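Local coordinates for USG-1 protein homolog (PDB 2HJS) that probably binds NAD or NADP and acts as an aldehyde oxidoreductase of the aspartate-semialdehyde dehydrogenase family, though its own reaction is not established, at residues V9-A14 and H34-L39; G290-Y295 and N317-A322. One frame throughout, in Å; residues are numbered along the deposited sequence.

Near the N terminus, strand 9-12 leads through helix 17-28 into strand 36-40. Contact 1 closes this beta-alpha-beta unit by pairing the two strands in the probable nucleotide-binding domain. The chain then completes that domain's sheet and builds the second sheet. Strand 294-301 and strand 308-315 form a hairpin in it. Contact 2 closes the hairpin's excursion, tying the loop and strand start at 290-295 to the first turn of the C-terminal helix 317-336. The two contacts follow in series, neither nested nor crossed, with centres about 21 Å apart. Helix 17-28 lies between them: it packs on strand 9-12 and also touches residues of 317-322.

Contact 1 (V9-A14 and H34-L39); sequences VAVVGA and HRLHLL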
loop_
_atom_site.group_PDB
_atom_site.type_symbol
_atom_site.label_atom_id
_atom_site.label_comp_id
_atom_site.label_asym_id
_atom_site.label_seq_id
_atom_site.Cartn_x
_atom_site.Cartn_y
_atom_site.Cartn_z
ATOM N N VAL A 9 -21.426 32.751 -7.843
ATOM C CA VAL A 9 -20.758 31.664 -7.236
ATOM C C VAL A 9 -19.676 32.261 -6.357
ATOM O O VAL A 9 -19.029 33.251 -6.731
ATOM C CB VAL A 9 -20.190 30.734 -8.329
ATOM C CG1 VAL A 9 -19.327 29.667 -7.734
ATOM C CG2 VAL A 9 -21.339 30.123 -9.142
ATOM N N ALA A 10 -19.533 31.693 -5.169
ATOM C CA ALA A 10 -18.382 31.928 -4.310
ATOM C C ALA A 10 -17.555 30.647 -4.254
ATOM O O ALA A 10 -18.120 29.563 -4.231
ATOM C CB ALA A 10 -18.839 32.297 -2.914
ATOM N N VAL A 11 -16.229 30.773 -4.240
ATOM C CA VAL A 11 -15.348 29.647 -3.899
ATOM C C VAL A 11 -14.555 30.013 -2.650
ATOM O O VAL A 11 -13.670 30.871 -2.687
ATOM C CB VAL A 11 -14.397 29.225 -5.053
ATOM C CG1 VAL A 11 -13.444 28.084 -4.612
ATOM C CG2 VAL A 11 -15.203 28.814 -6.297
ATOM N N VAL A 12 -14.903 29.343 -1.555
ATOM C CA VAL A 12 -14.275 29.513 -0.250
ATOM C C VAL A 12 -13.099 28.564 -0.174
ATOM O O VAL A 12 -13.236 27.374 -0.462
ATOM C CB VAL A 12 -15.317 29.275 0.865
ATOM C CG1 VAL A 12 -14.690 29.399 2.233
ATOM C CG2 VAL A 12 -16.459 30.315 0.729
ATOM N N GLY A 13 -11.927 29.108 0.142
ATOM C CA GLY A 13 -10.675 28.344 0.170
ATOM C C GLY A 13 -10.012 28.290 -1.194
ATOM O O GLY A 13 -9.347 27.323 -1.548
ATOM N N ALA A 14 -10.164 29.373 -1.943
ATOM C CA ALA A 14 -9.805 29.424 -3.347
ATOM C C ALA A 14 -8.309 29.272 -3.563
ATOM O O ALA A 14 -7.890 28.859 -4.631
ATOM C CB ALA A 14 -10.308 30.734 -3.977
ATOM N N HIS A 34 -22.413 34.071 -13.347
ATOM C CA HIS A 34 -22.434 35.469 -13.697
ATOM C C HIS A 34 -21.233 36.115 -13.026
ATOM O O HIS A 34 -20.281 36.467 -13.708
ATOM C CB HIS A 34 -23.749 36.096 -13.239
ATOM C CG HIS A 34 -23.903 37.522 -13.634
ATOM N ND1 HIS A 34 -24.280 38.505 -12.740
ATOM C CD2 HIS A 34 -23.757 38.141 -14.833
ATOM C CE1 HIS A 34 -24.340 39.665 -13.364
ATOM N NE2 HIS A 34 -24.019 39.472 -14.630
ATOM N N ARG A 35 -21.253 36.224 -11.697
ATOM C CA ARG A 35 -20.095 36.715 -10.967
ATOM C C ARG A 35 -19.480 35.610 -10.130
ATOM O O ARG A 35 -20.197 34.753 -9.597
ATOM C CB ARG A 35 -20.472 37.910 -10.094
ATOM C CG ARG A 35 -20.952 39.110 -10.893
ATOM C CD ARG A 35 -21.346 40.258 -9.968
ATOM N NE ARG A 35 -22.114 41.303 -10.660
ATOM C CZ ARG A 35 -21.590 42.395 -11.210
ATOM N NH1 ARG A 35 -20.287 42.601 -11.164
ATOM N NH2 ARG A 35 -22.374 43.280 -11.812
ATOM N N LEU A 36 -18.144 35.610 -10.082
ATOM C CA LEU A 36 -17.366 34.689 -9.281
ATOM C C LEU A 36 -16.637 35.443 -8.168
ATOM O O LEU A 36 -15.947 36.428 -8.431
ATOM C CB LEU A 36 -16.365 33.915 -10.147
ATOM C CG LEU A 36 -15.433 32.925 -9.441
ATOM C CD1 LEU A 36 -16.176 31.848 -8.629
ATOM C CD2 LEU A 36 -14.418 32.274 -10.392
ATOM N N HIS A 37 -16.776 34.954 -6.938
ATOM C CA HIS A 37 -16.112 35.541 -5.789
ATOM C C HIS A 37 -15.195 34.512 -5.150
ATOM O O HIS A 37 -15.655 33.450 -4.707
ATOM C CB HIS A 37 -17.153 36.026 -4.770
ATOM C CG HIS A 37 -18.103 37.034 -5.320
ATOM N ND1 HIS A 37 -17.759 38.358 -5.484
ATOM C CD2 HIS A 37 -19.376 36.917 -5.766
ATOM C CE1 HIS A 37 -18.781 39.020 -6.000
ATOM N NE2 HIS A 37 -19.778 38.170 -6.174
ATOM N N LEU A 38 -13.905 34.824 -5.116
ATOM C CA LEU A 38 -12.892 33.973 -4.513
ATOM C C LEU A 38 -12.609 34.394 -3.070
ATOM O O LEU A 38 -12.322 35.542 -2.802
ATOM C CB LEU A 38 -11.607 34.025 -5.340
ATOM C CG LEU A 38 -11.696 33.706 -6.837
ATOM C CD1 LEU A 38 -10.306 33.615 -7.481
ATOM C CD2 LEU A 38 -12.467 32.429 -7.079
ATOM N N LEU A 39 -12.683 33.453 -2.137
ATOM C CA LEU A 39 -12.517 33.795 -0.735
ATOM C C LEU A 39 -11.554 32.880 -0.046
ATOM O O LEU A 39 -11.415 31.725 -0.421
ATOM C CB LEU A 39 -13.867 33.780 -0.017
ATOM C CG LEU A 39 -14.937 34.661 -0.658
ATOM C CD1 LEU A 39 -16.299 34.155 -0.259
ATOM C CD2 LEU A 39 -14.741 36.152 -0.291
#
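Val9 to Val12 pair with Leu36 to Leu39 as parallel strands, their axes 15° apart and 4.7 Å apart at closest approach. The bonds run from Val9 N to Arg35 O, His37 N to Val9 O, Val11 N to His37 O and Leu39 N to Val11 O. Leu39 O then takes two donors, Gly13 N at 2.7 Å and Ala14 N at 3.1 Å, from opposite faces of its carbonyl plane. The chain turns here, with Gly13 at positive phi. Rossmann-type domains bind the dinucleotide at this turn, so it is probably part of the NAD(P) site.

On one face, with CG anti to the backbone N (chi1 178°), Leu36 sends CD1 back toward the neighbouring strand, obliquely across Val9 CG1 and Val11 CG2, each at 3.9 Å. Further along, Ala14 CB rests against Leu38 CB at 3.8 Å. On the other face, Leu39 CD1 lies 4.0 Å from Val12 CG2 and touches Ala10 CB.

Helix 17-28 makes the crossover of this first beta-alpha-beta unit and covers Val11 and Leu38 through Leu22, Val23 and Leu26. Met49 and Phe51 of strand 48-51 touch Leu38 and Leu36. Strand 71-74 pairs with the other edge of strand 9-12.

Contact 2 (G290-Y295 and N317-A322); sequences GQDETY and NVRKGA
Asp292 and Arg319 meet in a salt bridge in which one carboxylate oxygen takes both bonds. Arg319 grips the oxygen side-on, with NE 2.7 Å and NH2 2.9 Å from Asp292 OD1. This oxygen lies near the guanidinium plane, and the carboxylate is turned only 13° from it. The Arg319 chain runs extended from CG to NE, which carries the guanidinium past Gly290 and Gln291 to Asp292. Arg319 CD passes 3.5 Å from Gln291 N, and Gly290 O sits over one guanidinium face.

Lys320 NZ spans the end of the loop and the start of the strand. It donates to Asp292 O at 2.7 Å and to Thr294 OG1 at 3.1 Å. The chain bends at chi2 (60°) and chi4 (-70°), which brings the ammonium to both oxygens.

This contact joins the loop leading into strand 294-301 to the start of helix 317-336, in the alpha/beta dimerisation domain. The helix has a pi-type turn here, with Ala322 N bonded to Asn317 O.

Glu140 forms a salt bridge with Lys320 NZ and a hydrogen bond with Thr294 OG1. Glu28 of helix 17-28 makes a second salt bridge to Arg319 NH2. Asp316, just before the helix, ties Gly290 N (OD2) to Arg319 N (OD1). Within the loop, Gln291 NE2 meets a lone pair of Glu293 O in plane, whereas Glu293 N bonds Gln291 OE1 from above its carbonyl plane, off the lone pairs.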
loop_
_atom_site.group_PDB
_atom_site.type_symbol
_atom_site.label_atom_id
_atom_site.label_comp_id
_atom_site.label_asym_id
_atom_site.label_seq_id
_atom_site.Cartn_x
_atom_site.Cartn_y
_atom_site.Cartn_z
ATOM N N GLY A 290 -3.504 15.254 -13.307
ATOM C CA GLY A 290 -3.819 16.348 -14.232
ATOM C C GLY A 290 -5.005 16.121 -15.148
ATOM O O GLY A 290 -5.271 16.930 -16.041
ATOM N N GLN A 291 -5.735 15.028 -14.930
ATOM C CA GLN A 291 -6.848 14.696 -15.817
ATOM C C GLN A 291 -8.058 14.087 -15.083
ATOM O O GLN A 291 -7.992 13.841 -13.868
ATOM C CB GLN A 291 -6.344 13.887 -17.035
ATOM C CG GLN A 291 -5.684 12.547 -16.699
ATOM C CD GLN A 291 -6.736 11.558 -16.336
ATOM O OE1 GLN A 291 -7.567 11.199 -17.175
ATOM N NE2 GLN A 291 -6.761 11.146 -15.070
ATOM N N ASP A 292 -9.151 13.855 -15.810
ATOM C CA ASP A 292 -10.456 13.604 -15.200
ATOM C C ASP A 292 -10.798 12.143 -14.960
ATOM O O ASP A 292 -11.671 11.863 -14.152
ATOM C CB ASP A 292 -11.589 14.186 -16.049
ATOM C CG ASP A 292 -11.467 15.693 -16.276
ATOM O OD1 ASP A 292 -10.610 16.353 -15.650
ATOM O OD2 ASP A 292 -12.242 16.217 -17.103
ATOM N N GLU A 293 -10.164 11.218 -15.677
ATOM C CA GLU A 293 -10.495 9.806 -15.550
ATOM C C GLU A 293 -9.972 9.233 -14.239
ATOM O O GLU A 293 -8.867 9.537 -13.796
ATOM C CB GLU A 293 -9.906 8.984 -16.713
ATOM C CG GLU A 293 -10.238 9.546 -18.117
ATOM C CD GLU A 293 -11.726 9.557 -18.349
ATOM O OE1 GLU A 293 -12.309 8.454 -18.374
ATOM O OE2 GLU A 293 -12.315 10.660 -18.459
ATOM N N THR A 294 -10.781 8.379 -13.638
ATOM C CA THR A 294 -10.324 7.504 -12.578
ATOM C C THR A 294 -9.955 6.188 -13.289
ATOM O O THR A 294 -10.784 5.587 -13.972
ATOM C CB THR A 294 -11.450 7.308 -11.578
ATOM O OG1 THR A 294 -11.632 8.526 -10.853
ATOM C CG2 THR A 294 -11.170 6.179 -10.610
ATOM N N TYR A 295 -8.709 5.767 -13.143
ATOM C CA TYR A 295 -8.192 4.587 -13.847
ATOM C C TYR A 295 -8.344 3.335 -12.988
ATOM O O TYR A 295 -8.075 3.377 -11.801
ATOM C CB TYR A 295 -6.723 4.782 -14.151
ATOM C CG TYR A 295 -6.440 5.688 -15.309
ATOM C CD1 TYR A 295 -6.095 5.154 -16.544
ATOM C CD2 TYR A 295 -6.518 7.086 -15.183
ATOM C CE1 TYR A 295 -5.814 5.974 -17.634
ATOM C CE2 TYR A 295 -6.249 7.921 -16.279
ATOM C CZ TYR A 295 -5.902 7.345 -17.496
ATOM O OH TYR A 295 -5.621 8.125 -18.591
ATOM N N ASN A 317 -6.440 12.917 -6.666
ATOM C CA ASN A 317 -7.188 13.299 -5.472
ATOM C C ASN A 317 -7.594 14.773 -5.457
ATOM O O ASN A 317 -8.653 15.120 -4.963
ATOM C CB ASN A 317 -6.387 12.950 -4.207
ATOM C CG ASN A 317 -5.011 13.588 -4.192
ATOM O OD1 ASN A 317 -4.226 13.452 -5.141
ATOM N ND2 ASN A 317 -4.722 14.317 -3.119
ATOM N N VAL A 318 -6.769 15.641 -6.028
ATOM C CA VAL A 318 -7.084 17.064 -6.042
ATOM C C VAL A 318 -8.108 17.459 -7.123
ATOM O O VAL A 318 -9.187 17.979 -6.813
ATOM C CB VAL A 318 -5.803 17.908 -6.137
ATOM C CG1 VAL A 318 -6.140 19.403 -6.327
ATOM C CG2 VAL A 318 -4.954 17.695 -4.862
ATOM N N ARG A 319 -7.753 17.202 -8.380
ATOM C CA ARG A 319 -8.563 17.582 -9.530
ATOM C C ARG A 319 -9.841 16.740 -9.630
ATOM O O ARG A 319 -10.914 17.294 -9.857
ATOM C CB ARG A 319 -7.751 17.421 -10.810
ATOM C CG ARG A 319 -8.515 17.843 -12.078
ATOM C CD ARG A 319 -7.781 17.393 -13.334
ATOM N NE ARG A 319 -8.568 17.653 -14.542
ATOM C CZ ARG A 319 -8.626 18.824 -15.187
ATOM N NH1 ARG A 319 -7.930 19.866 -14.752
ATOM N NH2 ARG A 319 -9.388 18.954 -16.274
ATOM N N LYS A 320 -9.708 15.412 -9.484
ATOM C CA LYS A 320 -10.819 14.496 -9.723
ATOM C C LYS A 320 -11.621 14.144 -8.453
ATOM O O LYS A 320 -12.782 14.498 -8.354
ATOM C CB LYS A 320 -10.351 13.214 -10.439
ATOM C CG LYS A 320 -11.441 12.111 -10.516
ATOM C CD LYS A 320 -12.702 12.630 -11.298
ATOM C CE LYS A 320 -13.740 11.536 -11.544
ATOM N NZ LYS A 320 -13.332 10.487 -12.528
ATOM N N GLY A 321 -11.009 13.455 -7.491
ATOM C CA GLY A 321 -11.737 12.979 -6.315
ATOM C C GLY A 321 -12.453 14.106 -5.597
ATOM O O GLY A 321 -13.652 14.010 -5.337
ATOM N N ALA A 322 -11.740 15.198 -5.330
ATOM C CA ALA A 322 -12.336 16.348 -4.655
ATOM C C ALA A 322 -13.025 17.318 -5.635
ATOM O O ALA A 322 -14.271 17.386 -5.668
ATOM C CB ALA A 322 -11.296 17.071 -3.826
#